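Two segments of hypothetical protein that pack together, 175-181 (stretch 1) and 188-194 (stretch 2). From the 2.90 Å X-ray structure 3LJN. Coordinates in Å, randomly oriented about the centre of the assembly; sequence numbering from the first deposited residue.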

# COMPACT_ATOMS: atom_id res chain seq x y z
N THR A 175 -1.04 -2.73 -3.15
CA THR A 175 -0.78 -2.21 -1.82
C THR A 175 0.10 -0.96 -1.87
O THR A 175 0.66 -0.66 -2.90
CB THR A 175 -0.11 -3.29 -0.96
OG1 THR A 175 1.21 -3.58 -1.46
CG2 THR A 175 -0.92 -4.56 -0.99
N PRO A 176 0.19 -0.21 -0.76
CA PRO A 176 1.11 0.93 -0.84
C PRO A 176 2.57 0.55 -1.08
O PRO A 176 3.27 1.29 -1.75
CB PRO A 176 0.93 1.63 0.50
CG PRO A 176 -0.48 1.35 0.85
CD PRO A 176 -0.78 -0.04 0.33
N LEU A 177 3.03 -0.59 -0.57
CA LEU A 177 4.39 -1.03 -0.85
C LEU A 177 4.55 -1.23 -2.35
O LEU A 177 5.47 -0.66 -2.94
CB LEU A 177 4.74 -2.33 -0.12
CG LEU A 177 5.03 -2.13 1.37
CD1 LEU A 177 5.10 -3.46 2.07
CD2 LEU A 177 6.31 -1.31 1.59
N MSE A 178 3.65 -2.01 -2.94
CA MSE A 178 3.62 -2.21 -4.39
C MSE A 178 3.68 -0.87 -5.13
O MSE A 178 4.40 -0.72 -6.11
CB MSE A 178 2.38 -3.01 -4.79
CG MSE A 178 2.50 -4.52 -4.57
SE MSE A 178 0.83 -5.55 -4.94
CE MSE A 178 1.32 -7.34 -4.29
N ARG A 179 2.95 0.12 -4.64
CA ARG A 179 2.92 1.45 -5.24
C ARG A 179 4.27 2.17 -5.19
O ARG A 179 4.63 2.87 -6.13
CB ARG A 179 1.85 2.31 -4.56
CG ARG A 179 1.56 3.61 -5.25
CD ARG A 179 0.92 3.42 -6.63
NE ARG A 179 -0.47 3.86 -6.67
CZ ARG A 179 -1.54 3.07 -6.62
NH1 ARG A 179 -1.42 1.74 -6.55
NH2 ARG A 179 -2.76 3.61 -6.65
N ALA A 180 5.00 2.01 -4.08
CA ALA A 180 6.29 2.69 -3.90
C ALA A 180 7.36 2.06 -4.79
O ALA A 180 8.21 2.74 -5.36
CB ALA A 180 6.71 2.64 -2.45
N MSE A 181 7.29 0.73 -4.88
CA MSE A 181 8.04 -0.03 -5.87
C MSE A 181 7.79 0.46 -7.29
O MSE A 181 8.74 0.78 -7.98
CB MSE A 181 7.71 -1.52 -5.74
CG MSE A 181 8.71 -2.23 -4.86
SE MSE A 181 8.20 -3.97 -4.13
CE MSE A 181 10.01 -4.52 -3.72
N ALA A 188 10.17 6.30 0.83
CA ALA A 188 8.84 5.91 1.27
C ALA A 188 8.79 4.45 1.70
O ALA A 188 8.22 4.14 2.73
CB ALA A 188 7.82 6.16 0.17
N LEU A 189 9.40 3.56 0.93
CA LEU A 189 9.35 2.12 1.21
C LEU A 189 10.07 1.72 2.50
O LEU A 189 9.58 0.87 3.25
CB LEU A 189 9.90 1.31 0.04
CG LEU A 189 9.88 -0.22 0.19
CD1 LEU A 189 9.52 -0.88 -1.10
CD2 LEU A 189 11.19 -0.76 0.71
N ASP A 190 11.24 2.30 2.73
CA ASP A 190 11.99 2.01 3.95
C ASP A 190 11.24 2.53 5.16
O ASP A 190 11.01 1.80 6.13
CB ASP A 190 13.37 2.67 3.91
CG ASP A 190 14.29 2.08 2.85
OD1 ASP A 190 14.06 0.92 2.40
OD2 ASP A 190 15.25 2.80 2.48
N LEU A 191 10.86 3.80 5.08
CA LEU A 191 10.09 4.43 6.14
C LEU A 191 8.88 3.58 6.52
O LEU A 191 8.65 3.34 7.70
CB LEU A 191 9.65 5.83 5.72
CG LEU A 191 8.98 6.68 6.81
CD1 LEU A 191 9.92 6.84 7.97
CD2 LEU A 191 8.58 8.02 6.26
N MSE A 192 8.13 3.10 5.54
CA MSE A 192 6.96 2.26 5.82
C MSE A 192 7.33 0.99 6.57
O MSE A 192 6.69 0.64 7.55
CB MSE A 192 6.20 1.91 4.54
CG MSE A 192 5.24 3.01 4.08
SE MSE A 192 4.21 2.63 2.45
CE MSE A 192 5.64 1.97 1.30
N MSE A 193 8.36 0.30 6.10
CA MSE A 193 8.77 -0.96 6.71
C MSE A 193 9.50 -0.79 8.03
O MSE A 193 9.52 -1.72 8.83
CB MSE A 193 9.68 -1.73 5.77
CG MSE A 193 8.95 -2.60 4.77
SE MSE A 193 10.21 -3.02 3.31
CE MSE A 193 9.66 -4.86 2.87
N ASP A 194 10.12 0.36 8.25
CA ASP A 194 10.85 0.60 9.50
C ASP A 194 9.97 1.28 10.56
O ASP A 194 10.14 1.04 11.75
CB ASP A 194 12.14 1.38 9.22
CG ASP A 194 13.02 0.71 8.12
OD1 ASP A 194 12.59 -0.33 7.57
OD2 ASP A 194 14.12 1.23 7.81

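Both stretches are helical, apart from Thr175 at the start of the first, and run nearly antiparallel, with 155° between their N-to-C directions. Their axes come no closer than 9.7 Å. The backbones are nearest at Ala180 and Leu189, whose CA atoms lie 6.0 Å apart. No hydrogen bond crosses between the stretches. The contact is apolar, and it depends on how the side chains fit.

Backbone hydrogen bonds run within each helix. In the first, Arg179 N bonds to Thr175 O, Ala180 N to Pro176 O, and Met181 N to Leu177 O, each at 3.0 Å. Thr175 caps the start of this helix. Its OG1 accepts from Met178 N at 3.3 Å, which serves an amide in the first turn. In the second helix, Met192 N bonds to Ala188 O at 3.0 Å and Met193 N to Leu189 O at 3.2 Å.

Ala180, with only a methyl side chain, faces Leu189 where the backbones are nearest. It points toward the second helix, and Leu189 points back. Ala180 CB lies 4.3 Å from Leu189 CB. The methyl of Ala180 also meets the end of Met192.

The selenomethionine Met192 packs beside Ala180. Its CB also points toward the first helix. The chain bends at chi3, -48° (m), and its terminal methyl settles among three residues. Met192 CE is 3.4 Å from Leu177 CD2, 4.0 Å from Ala180 CB and 3.9 Å from Pro176 O. The contact with Leu177 is tight for two methyl groups. Farther back along the same side chain, Met192 SE rests 3.9 Å from Pro176 CB.

Leu177 is the main bump from the first helix, and more of its surface is covered than that of any other residue here. Its CB points sideways, but the end of the side chain comes nearer the second helix. CD2 enters a hollow formed by Leu189, Met192 and Met193. Besides touching Met192 CE, Leu177 CD2 lies 4.0 Å from Leu189 CG and 4.3 Å from Met193 CG.

Leu189 also reaches Met181, another selenomethionine. Leu189 CD1 lies 4.1 Å from Met181 CG. Leu189 therefore touches Leu177, Ala180 and Met181.

The residues that meet are all buried. Their close fit covers 313 Å² over both sides and keeps apolar surface from water. Met178 points away from the second helix, and the end of Arg179 also leads away, so neither takes part.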